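Local coordinates for Mgp-operon protein 3 (Mycoplasma pneumoniae, PDB 6RJ1) that probably helps Mycoplasma pneumoniae attach to host cells, as the extracellular part of the membrane-anchored, immunodominant adhesion protein P40/P90, at residues Lys222-Arg230 / Glu240-Lys251; Glu260-Leu270 / Ala351-Gln361. One frame throughout, in Å; residues are numbered along the deposited sequence.

Overall arrangement
The two contacts are neighbours in series along the chain, their centres about 14 Å apart, and they bury similar areas, yet they use different chemistry. Contact 1 is the more deeply placed: two loops, each running out of or into a short strand, are joined largely through backbone groups, with glycines where the chains come nearest. Contact 2 is only partly buried and relies more on side chains, chiefly one carboxylate and two aromatic rings, to fasten the end of helix 253-267 to the chain leading into strand 356-358. A small antiparallel sheet connects them: strand 239-241 enters contact 1, strand 356-358 enters contact 2, and Glu240 O lies 2.8 Å from Leu357 N, probably as a hydrogen bond.

Contact 1 (Lys222-Arg230 / Glu240-Lys251); sequences KLDKGRAYR and EPLDSTKEGKGK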
loop_
_atom_site.group_PDB
_atom_site.type_symbol
_atom_site.label_atom_id
_atom_site.label_comp_id
_atom_site.label_asym_id
_atom_site.label_seq_id
_atom_site.Cartn_x
_atom_site.Cartn_y
_atom_site.Cartn_z
ATOM N N LYS A 222 5.290 -6.333 21.150
ATOM C CA LYS A 222 4.365 -5.955 22.213
ATOM C C LYS A 222 3.293 -4.970 21.707
ATOM O O LYS A 222 3.611 -4.008 20.999
ATOM C CB LYS A 222 5.136 -5.363 23.396
ATOM C CG LYS A 222 5.987 -6.378 24.145
ATOM C CD LYS A 222 6.356 -5.878 25.528
ATOM C CE LYS A 222 7.103 -6.924 26.328
ATOM N NZ LYS A 222 7.581 -6.388 27.633
ATOM N N LEU A 223 2.017 -5.232 22.056
ATOM C CA LEU A 223 0.876 -4.400 21.643
ATOM C C LEU A 223 0.303 -3.520 22.773
ATOM O O LEU A 223 -0.693 -2.825 22.557
ATOM C CB LEU A 223 -0.233 -5.276 21.027
ATOM C CG LEU A 223 0.104 -5.995 19.727
ATOM C CD1 LEU A 223 -0.925 -7.041 19.414
ATOM C CD2 LEU A 223 0.220 -5.023 18.570
ATOM N N ASP A 224 0.942 -3.540 23.960
ATOM C CA ASP A 224 0.522 -2.777 25.141
ATOM C C ASP A 224 0.761 -1.260 25.047
ATOM O O ASP A 224 0.049 -0.487 25.693
ATOM C CB ASP A 224 1.186 -3.352 26.410
ATOM C CG ASP A 224 2.702 -3.247 26.473
ATOM O OD1 ASP A 224 3.354 -3.380 25.409
ATOM O OD2 ASP A 224 3.240 -3.056 27.600
ATOM N N LYS A 225 1.782 -0.848 24.276
ATOM C CA LYS A 225 2.176 0.552 24.075
ATOM C C LYS A 225 2.286 0.855 22.582
ATOM O O LYS A 225 2.295 -0.072 21.758
ATOM C CB LYS A 225 3.537 0.833 24.757
ATOM C CG LYS A 225 3.496 0.783 26.277
ATOM C CD LYS A 225 4.854 1.086 26.893
ATOM C CE LYS A 225 4.757 1.460 28.355
ATOM N NZ LYS A 225 4.402 0.298 29.214
ATOM N N GLY A 226 2.387 2.145 22.259
ATOM C CA GLY A 226 2.583 2.621 20.895
ATOM C C GLY A 226 1.367 3.068 20.120
ATOM O O GLY A 226 0.285 3.273 20.689
ATOM N N ARG A 227 1.561 3.214 18.786
ATOM C CA ARG A 227 0.556 3.605 17.787
ATOM C C ARG A 227 -0.698 2.759 17.954
ATOM O O ARG A 227 -0.611 1.553 18.224
ATOM C CB ARG A 227 1.068 3.444 16.346
ATOM C CG ARG A 227 2.560 3.674 16.125
ATOM C CD ARG A 227 2.851 4.728 15.068
ATOM N NE ARG A 227 2.161 4.432 13.818
ATOM C CZ ARG A 227 1.409 5.295 13.151
ATOM N NH1 ARG A 227 0.790 4.923 12.046
ATOM N NH2 ARG A 227 1.283 6.543 13.575
ATOM N N ALA A 228 -1.862 3.399 17.827
ATOM C CA ALA A 228 -3.138 2.745 18.024
ATOM C C ALA A 228 -3.454 1.657 17.013
ATOM O O ALA A 228 -3.185 1.801 15.819
ATOM C CB ALA A 228 -4.247 3.767 18.055
ATOM N N TYR A 229 -3.995 0.550 17.531
ATOM C CA TYR A 229 -4.541 -0.584 16.812
ATOM C C TYR A 229 -5.986 -0.566 17.248
ATOM O O TYR A 229 -6.267 -0.520 18.457
ATOM C CB TYR A 229 -3.865 -1.899 17.216
ATOM C CG TYR A 229 -2.534 -2.110 16.537
ATOM C CD1 TYR A 229 -2.461 -2.623 15.241
ATOM C CD2 TYR A 229 -1.345 -1.778 17.179
ATOM C CE1 TYR A 229 -1.235 -2.807 14.604
ATOM C CE2 TYR A 229 -0.113 -1.961 16.556
ATOM C CZ TYR A 229 -0.060 -2.480 15.269
ATOM O OH TYR A 229 1.165 -2.660 14.663
ATOM N N ARG A 230 -6.908 -0.478 16.294
ATOM C CA ARG A 230 -8.307 -0.384 16.680
ATOM C C ARG A 230 -9.194 -1.390 15.957
ATOM O O ARG A 230 -8.872 -1.836 14.853
ATOM C CB ARG A 230 -8.836 1.062 16.488
ATOM C CG ARG A 230 -8.183 2.141 17.355
ATOM C CD ARG A 230 -8.691 2.144 18.784
ATOM N NE ARG A 230 -8.057 3.178 19.611
ATOM C CZ ARG A 230 -6.940 2.999 20.315
ATOM N NH1 ARG A 230 -6.434 3.995 21.032
ATOM N NH2 ARG A 230 -6.313 1.827 20.295
ATOM N N GLU A 240 -0.465 10.563 17.757
ATOM C CA GLU A 240 0.424 9.419 17.572
ATOM C C GLU A 240 1.737 9.653 18.336
ATOM O O GLU A 240 2.199 10.796 18.396
ATOM C CB GLU A 240 0.642 9.076 16.085
ATOM C CG GLU A 240 1.171 10.209 15.215
ATOM C CD GLU A 240 1.830 9.721 13.943
ATOM O OE1 GLU A 240 2.793 8.927 14.042
ATOM O OE2 GLU A 240 1.384 10.127 12.847
ATOM N N PRO A 241 2.327 8.604 18.966
ATOM C CA PRO A 241 3.543 8.824 19.768
ATOM C C PRO A 241 4.825 9.086 18.983
ATOM O O PRO A 241 4.971 8.629 17.847
ATOM C CB PRO A 241 3.647 7.547 20.601
ATOM C CG PRO A 241 3.004 6.513 19.773
ATOM C CD PRO A 241 1.897 7.188 19.021
ATOM N N LEU A 242 5.768 9.807 19.619
ATOM C CA LEU A 242 7.084 10.109 19.056
ATOM C C LEU A 242 7.966 8.870 19.143
ATOM O O LEU A 242 8.803 8.647 18.266
ATOM C CB LEU A 242 7.740 11.268 19.810
ATOM C CG LEU A 242 7.214 12.652 19.484
ATOM C CD1 LEU A 242 7.441 13.581 20.634
ATOM C CD2 LEU A 242 7.873 13.212 18.229
ATOM N N ASP A 243 7.764 8.068 20.210
ATOM C CA ASP A 243 8.467 6.822 20.491
ATOM C C ASP A 243 7.442 5.809 21.005
ATOM O O ASP A 243 6.907 5.976 22.103
ATOM C CB ASP A 243 9.580 7.062 21.532
ATOM C CG ASP A 243 10.658 5.991 21.632
ATOM O OD1 ASP A 243 10.420 4.851 21.159
ATOM O OD2 ASP A 243 11.745 6.292 22.186
ATOM N N SER A 244 7.159 4.773 20.203
ATOM C CA SER A 244 6.198 3.726 20.548
ATOM C C SER A 244 6.726 2.698 21.562
ATOM O O SER A 244 5.979 1.828 22.020
ATOM C CB SER A 244 5.676 3.043 19.295
ATOM O OG SER A 244 4.609 3.800 18.758
ATOM N N THR A 245 8.006 2.817 21.918
ATOM C CA THR A 245 8.682 1.993 22.907
ATOM C C THR A 245 8.445 2.625 24.296
ATOM O O THR A 245 8.563 1.944 25.319
ATOM C CB THR A 245 10.154 1.800 22.452
ATOM O OG1 THR A 245 10.262 0.562 21.747
ATOM C CG2 THR A 245 11.185 1.876 23.590
ATOM N N LYS A 246 8.045 3.911 24.315
ATOM C CA LYS A 246 7.829 4.685 25.541
ATOM C C LYS A 246 6.392 5.162 25.757
ATOM O O LYS A 246 5.892 5.077 26.878
ATOM C CB LYS A 246 8.809 5.873 25.590
ATOM C CG LYS A 246 10.209 5.451 26.016
ATOM C CD LYS A 246 11.293 6.389 25.492
ATOM C CE LYS A 246 12.664 6.079 26.060
ATOM N NZ LYS A 246 13.193 4.762 25.603
ATOM N N GLU A 247 5.740 5.676 24.702
ATOM C CA GLU A 247 4.380 6.213 24.801
ATOM C C GLU A 247 3.374 5.479 23.913
ATOM O O GLU A 247 3.756 4.583 23.160
ATOM C CB GLU A 247 4.367 7.738 24.545
ATOM C CG GLU A 247 5.118 8.555 25.593
ATOM C CD GLU A 247 4.695 8.443 27.049
ATOM O OE1 GLU A 247 5.552 8.706 27.924
ATOM O OE2 GLU A 247 3.517 8.115 27.324
ATOM N N GLY A 248 2.100 5.854 24.032
ATOM C CA GLY A 248 0.995 5.233 23.315
ATOM C C GLY A 248 0.406 4.080 24.111
ATOM O O GLY A 248 1.004 3.629 25.096
ATOM N N LYS A 249 -0.777 3.599 23.704
ATOM C CA LYS A 249 -1.450 2.487 24.385
ATOM C C LYS A 249 -1.670 1.255 23.479
ATOM O O LYS A 249 -2.273 0.278 23.916
ATOM C CB LYS A 249 -2.763 2.949 25.048
ATOM C CG LYS A 249 -2.561 3.867 26.241
ATOM C CD LYS A 249 -1.945 3.156 27.438
ATOM C CE LYS A 249 -1.252 4.108 28.376
ATOM N NZ LYS A 249 -0.625 3.388 29.519
ATOM N N GLY A 250 -1.147 1.302 22.255
ATOM C CA GLY A 250 -1.259 0.215 21.292
ATOM C C GLY A 250 -2.694 -0.180 21.025
ATOM O O GLY A 250 -3.500 0.661 20.612
ATOM N N LYS A 251 -3.033 -1.455 21.315
ATOM C CA LYS A 251 -4.390 -1.982 21.121
ATOM C C LYS A 251 -5.326 -1.651 22.272
ATOM O O LYS A 251 -6.540 -1.765 22.118
ATOM C CB LYS A 251 -4.381 -3.488 20.816
ATOM C CG LYS A 251 -3.997 -4.413 21.970
ATOM C CD LYS A 251 -4.290 -5.861 21.580
ATOM C CE LYS A 251 -3.909 -6.876 22.614
ATOM N NZ LYS A 251 -4.884 -6.922 23.729
#
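The carbonyl oxygen Gly250 O is gripped by two donors from 222-230, a worked case of a shared backbone acceptor. Tyr229 N reaches Gly250 O from above the carbonyl plane at 3.1 Å, whereas Arg230 NH2, also 3.1 Å from Gly250 O, approaches in that plane. The same NH2 bonds Tyr229 O, so one nitrogen links a carbonyl of its own segment to one of 240-251. A bend at chi2 (-78°) turns the Arg230 guanidinium back, with Ala228 CB over one face. Lys251 N gives a straight bond to Leu223 O (3.0 Å, 164°), and Gly250 N bonds Gly226 O at 2.9 Å. Such a loop-to-loop contact rests mainly on main-chain bonds; Gly226 and Gly250, both at positive phi and without side chains, let the backbones meet directly. Arg227 N donates to Ser244 OG, which also bonds Gly178 O. Arg227 then runs alongside Glu240, its NH2 making a salt bridge to Glu240 OE1 at 2.9 Å; Glu167 takes Arg227 NE, and Thr171 and Thr174 hold the Glu240 carboxylate. Strand 165-167 pairs with 229-230 and touches Tyr229 and Lys251, while helix 253-267 touches Arg230 through Glu253 and Trp256, and Lys249 through Glu260.

Contact 2 (Glu260-Leu270 / Ala351-Gln361); sequences EKTTAENDAPL and ATFSKYLNTAQ
Asp267, in the last turn of helix 253-267, spreads its carboxylate across the chain 352-356 and shows how one acidic group can organise a loop. The carboxylate reaches that chain because chi1 (-173°) swings CG to the side opposite the backbone N, and it splits its work between two oxygens. Asp267 OD2 accepts from two successive amides, Lys355 N at 2.8 Å and Tyr356 N at 2.9 Å, the latter nearly along the C-O axis of OD2. Asp267 OD1 takes both Ser354 N and Ser354 OG on its syn side, the hydroxyl at 2.9 Å, and a weak bond from Thr352 OG1. Four sound bonds thus fix the rotation of the carboxylate, and the Lys355 ammonium, too far for a salt bridge, would probably help keep it ionised. The main-chain oxygen Asp267 O also accepts from Phe353 N.

Tyr356 lies against the helix. Ala264 CB sits over one ring face, 4.0 Å from the Tyr356 centroid, a CH-pi contact, while Tyr356 OH donates to Glu260 OE2 (2.9 Å) and accepts from Gly248 N.

Past the helix end, Ala268 CA rests over a face of the Phe353 ring, and Asn358 ND2 holds Ala268 O at 2.8 Å. Leu270 CD1 ends against Ala360 CB, 3.7 Å away. These contacts pack the end of helix 253-267 across the two-stranded antiparallel sheet 239-241/356-358, with the C-terminal end of the helix tied by the Asp267 carboxylate to the loop before strand 356-358.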
loop_
_atom_site.group_PDB
_atom_site.type_symbol
_atom_site.label_atom_id
_atom_site.label_comp_id
_atom_site.label_asym_id
_atom_site.label_seq_id
_atom_site.Cartn_x
_atom_site.Cartn_y
_atom_site.Cartn_z
ATOM N N GLU A 260 -5.173 8.169 28.841
ATOM C CA GLU A 260 -4.172 8.578 27.853
ATOM C C GLU A 260 -4.666 9.544 26.753
ATOM O O GLU A 260 -3.840 10.242 26.159
ATOM C CB GLU A 260 -3.500 7.350 27.240
ATOM C CG GLU A 260 -2.019 7.541 26.948
ATOM C CD GLU A 260 -1.092 7.966 28.074
ATOM O OE1 GLU A 260 -1.350 7.610 29.249
ATOM O OE2 GLU A 260 -0.087 8.652 27.771
ATOM N N LYS A 261 -5.987 9.620 26.515
ATOM C CA LYS A 261 -6.572 10.550 25.546
ATOM C C LYS A 261 -6.297 11.984 26.034
ATOM O O LYS A 261 -5.683 12.755 25.301
ATOM C CB LYS A 261 -8.082 10.289 25.388
ATOM C CG LYS A 261 -8.824 11.248 24.455
ATOM C CD LYS A 261 -10.353 11.097 24.547
ATOM C CE LYS A 261 -10.978 11.695 25.792
ATOM N NZ LYS A 261 -10.974 13.183 25.768
ATOM N N THR A 262 -6.681 12.302 27.298
ATOM C CA THR A 262 -6.486 13.621 27.919
ATOM C C THR A 262 -5.008 14.000 28.009
ATOM O O THR A 262 -4.677 15.178 27.869
ATOM C CB THR A 262 -7.207 13.736 29.278
ATOM O OG1 THR A 262 -6.720 12.736 30.173
ATOM C CG2 THR A 262 -8.727 13.646 29.155
ATOM N N THR A 263 -4.122 12.994 28.215
ATOM C CA THR A 263 -2.668 13.169 28.282
ATOM C C THR A 263 -2.163 13.695 26.935
ATOM O O THR A 263 -1.476 14.718 26.902
ATOM C CB THR A 263 -1.987 11.856 28.715
ATOM O OG1 THR A 263 -2.460 11.495 30.013
ATOM C CG2 THR A 263 -0.466 11.957 28.734
ATOM N N ALA A 264 -2.547 13.014 25.833
ATOM C CA ALA A 264 -2.190 13.373 24.461
ATOM C C ALA A 264 -2.798 14.716 24.050
ATOM O O ALA A 264 -2.131 15.494 23.371
ATOM C CB ALA A 264 -2.634 12.283 23.505
ATOM N N GLU A 265 -4.049 14.992 24.473
ATOM C CA GLU A 265 -4.774 16.236 24.185
ATOM C C GLU A 265 -4.028 17.460 24.724
ATOM O O GLU A 265 -3.930 18.475 24.029
ATOM C CB GLU A 265 -6.201 16.187 24.767
ATOM C CG GLU A 265 -7.178 15.359 23.949
ATOM C CD GLU A 265 -8.516 15.031 24.589
ATOM O OE1 GLU A 265 -9.410 14.551 23.855
ATOM O OE2 GLU A 265 -8.676 15.240 25.815
ATOM N N ASN A 266 -3.488 17.350 25.953
ATOM C CA ASN A 266 -2.744 18.419 26.618
ATOM C C ASN A 266 -1.342 18.596 26.032
ATOM O O ASN A 266 -0.895 19.737 25.864
ATOM C CB ASN A 266 -2.669 18.174 28.133
ATOM C CG ASN A 266 -4.006 18.119 28.845
ATOM O OD1 ASN A 266 -4.964 18.837 28.515
ATOM N ND2 ASN A 266 -4.091 17.261 29.854
ATOM N N ASP A 267 -0.658 17.469 25.724
ATOM C CA ASP A 267 0.697 17.454 25.164
ATOM C C ASP A 267 0.752 17.911 23.707
ATOM O O ASP A 267 1.695 18.608 23.322
ATOM C CB ASP A 267 1.337 16.063 25.311
ATOM C CG ASP A 267 2.803 16.003 24.918
ATOM O OD1 ASP A 267 3.628 16.676 25.584
ATOM O OD2 ASP A 267 3.130 15.276 23.953
ATOM N N ALA A 268 -0.241 17.508 22.899
ATOM C CA ALA A 268 -0.298 17.817 21.472
ATOM C C ALA A 268 -1.623 18.483 21.028
ATOM O O ALA A 268 -2.366 17.890 20.243
ATOM C CB ALA A 268 -0.031 16.548 20.662
ATOM N N PRO A 269 -1.946 19.719 21.469
ATOM C CA PRO A 269 -3.208 20.330 21.012
ATOM C C PRO A 269 -3.150 20.848 19.572
ATOM O O PRO A 269 -2.076 21.174 19.065
ATOM C CB PRO A 269 -3.432 21.473 22.009
ATOM C CG PRO A 269 -2.081 21.842 22.462
ATOM C CD PRO A 269 -1.214 20.617 22.388
ATOM N N LEU A 270 -4.316 20.936 18.924
ATOM C CA LEU A 270 -4.466 21.459 17.568
ATOM C C LEU A 270 -4.299 22.984 17.603
ATOM O O LEU A 270 -4.511 23.593 18.658
ATOM C CB LEU A 270 -5.868 21.084 17.055
ATOM C CG LEU A 270 -6.147 21.222 15.561
ATOM C CD1 LEU A 270 -5.495 20.115 14.779
ATOM C CD2 LEU A 270 -7.633 21.202 15.297
ATOM N N ALA A 351 1.783 22.336 25.893
ATOM C CA ALA A 351 1.777 22.162 24.435
ATOM C C ALA A 351 3.216 21.992 23.900
ATOM O O ALA A 351 3.605 22.617 22.905
ATOM C CB ALA A 351 1.096 23.359 23.781
ATOM N N THR A 352 3.994 21.128 24.573
ATOM C CA THR A 352 5.406 20.865 24.286
ATOM C C THR A 352 5.648 19.866 23.153
ATOM O O THR A 352 6.710 19.926 22.523
ATOM C CB THR A 352 6.142 20.425 25.568
ATOM O OG1 THR A 352 5.501 19.264 26.104
ATOM C CG2 THR A 352 6.217 21.531 26.619
ATOM N N PHE A 353 4.684 18.946 22.905
ATOM C CA PHE A 353 4.783 17.882 21.890
ATOM C C PHE A 353 6.019 17.015 22.203
ATOM O O PHE A 353 6.858 16.757 21.335
ATOM C CB PHE A 353 4.824 18.450 20.452
ATOM C CG PHE A 353 3.585 19.181 19.995
ATOM C CD1 PHE A 353 3.372 20.509 20.347
ATOM C CD2 PHE A 353 2.662 18.563 19.161
ATOM C CE1 PHE A 353 2.236 21.189 19.912
ATOM C CE2 PHE A 353 1.536 19.252 18.710
ATOM C CZ PHE A 353 1.323 20.554 19.102
ATOM N N SER A 354 6.141 16.629 23.481
ATOM C CA SER A 354 7.242 15.843 24.033
ATOM C C SER A 354 6.941 14.340 24.065
ATOM O O SER A 354 7.867 13.538 24.212
ATOM C CB SER A 354 7.582 16.341 25.434
ATOM O OG SER A 354 6.423 16.373 26.249
ATOM N N LYS A 355 5.655 13.957 23.924
ATOM C CA LYS A 355 5.231 12.555 23.952
ATOM C C LYS A 355 4.461 12.154 22.686
ATOM O O LYS A 355 4.686 11.063 22.152
ATOM C CB LYS A 355 4.405 12.253 25.226
ATOM C CG LYS A 355 5.174 12.431 26.527
ATOM C CD LYS A 355 4.371 11.977 27.746
ATOM C CE LYS A 355 4.656 12.830 28.967
ATOM N NZ LYS A 355 4.458 14.295 28.767
ATOM N N TYR A 356 3.556 13.038 22.216
ATOM C CA TYR A 356 2.692 12.806 21.050
ATOM C C TYR A 356 2.719 13.931 20.023
ATOM O O TYR A 356 3.018 15.080 20.354
ATOM C CB TYR A 356 1.226 12.587 21.485
ATOM C CG TYR A 356 1.015 11.413 22.412
ATOM C CD1 TYR A 356 0.802 10.132 21.909
ATOM C CD2 TYR A 356 0.997 11.585 23.793
ATOM C CE1 TYR A 356 0.611 9.043 22.761
ATOM C CE2 TYR A 356 0.805 10.505 24.656
ATOM C CZ TYR A 356 0.613 9.234 24.135
ATOM O OH TYR A 356 0.433 8.168 24.981
ATOM N N LEU A 357 2.346 13.588 18.777
ATOM C CA LEU A 357 2.212 14.517 17.659
ATOM C C LEU A 357 0.737 14.579 17.275
ATOM O O LEU A 357 0.055 13.554 17.304
ATOM C CB LEU A 357 3.004 14.046 16.422
ATOM C CG LEU A 357 4.518 13.903 16.524
ATOM C CD1 LEU A 357 5.020 12.910 15.492
ATOM C CD2 LEU A 357 5.229 15.252 16.380
ATOM N N ASN A 358 0.255 15.769 16.892
ATOM C CA ASN A 358 -1.112 15.967 16.414
ATOM C C ASN A 358 -0.992 15.976 14.888
ATOM O O ASN A 358 -0.434 16.917 14.309
ATOM C CB ASN A 358 -1.695 17.282 16.957
ATOM C CG ASN A 358 -3.188 17.432 16.804
ATOM O OD1 ASN A 358 -3.778 17.119 15.762
ATOM N ND2 ASN A 358 -3.837 17.938 17.844
ATOM N N THR A 359 -1.431 14.887 14.246
ATOM C CA THR A 359 -1.299 14.741 12.796
ATOM C C THR A 359 -2.647 14.862 12.071
ATOM O O THR A 359 -2.829 14.269 11.003
ATOM C CB THR A 359 -0.539 13.456 12.456
ATOM O OG1 THR A 359 -1.150 12.357 13.138
ATOM C CG2 THR A 359 0.946 13.540 12.809
ATOM N N ALA A 360 -3.567 15.676 12.630
ATOM C CA ALA A 360 -4.906 15.918 12.087
ATOM C C ALA A 360 -4.915 16.344 10.613
ATOM O O ALA A 360 -5.637 15.739 9.812
ATOM C CB ALA A 360 -5.641 16.942 12.935
ATOM N N GLN A 361 -4.094 17.357 10.257
ATOM C CA GLN A 361 -4.004 17.906 8.897
ATOM C C GLN A 361 -3.332 16.957 7.922
ATOM O O GLN A 361 -3.627 17.001 6.725
ATOM C CB GLN A 361 -3.344 19.291 8.880
ATOM C CG GLN A 361 -4.033 20.315 9.781
ATOM C CD GLN A 361 -3.452 20.376 11.184
ATOM O OE1 GLN A 361 -2.840 19.427 11.694
ATOM N NE2 GLN A 361 -3.634 21.508 11.840
#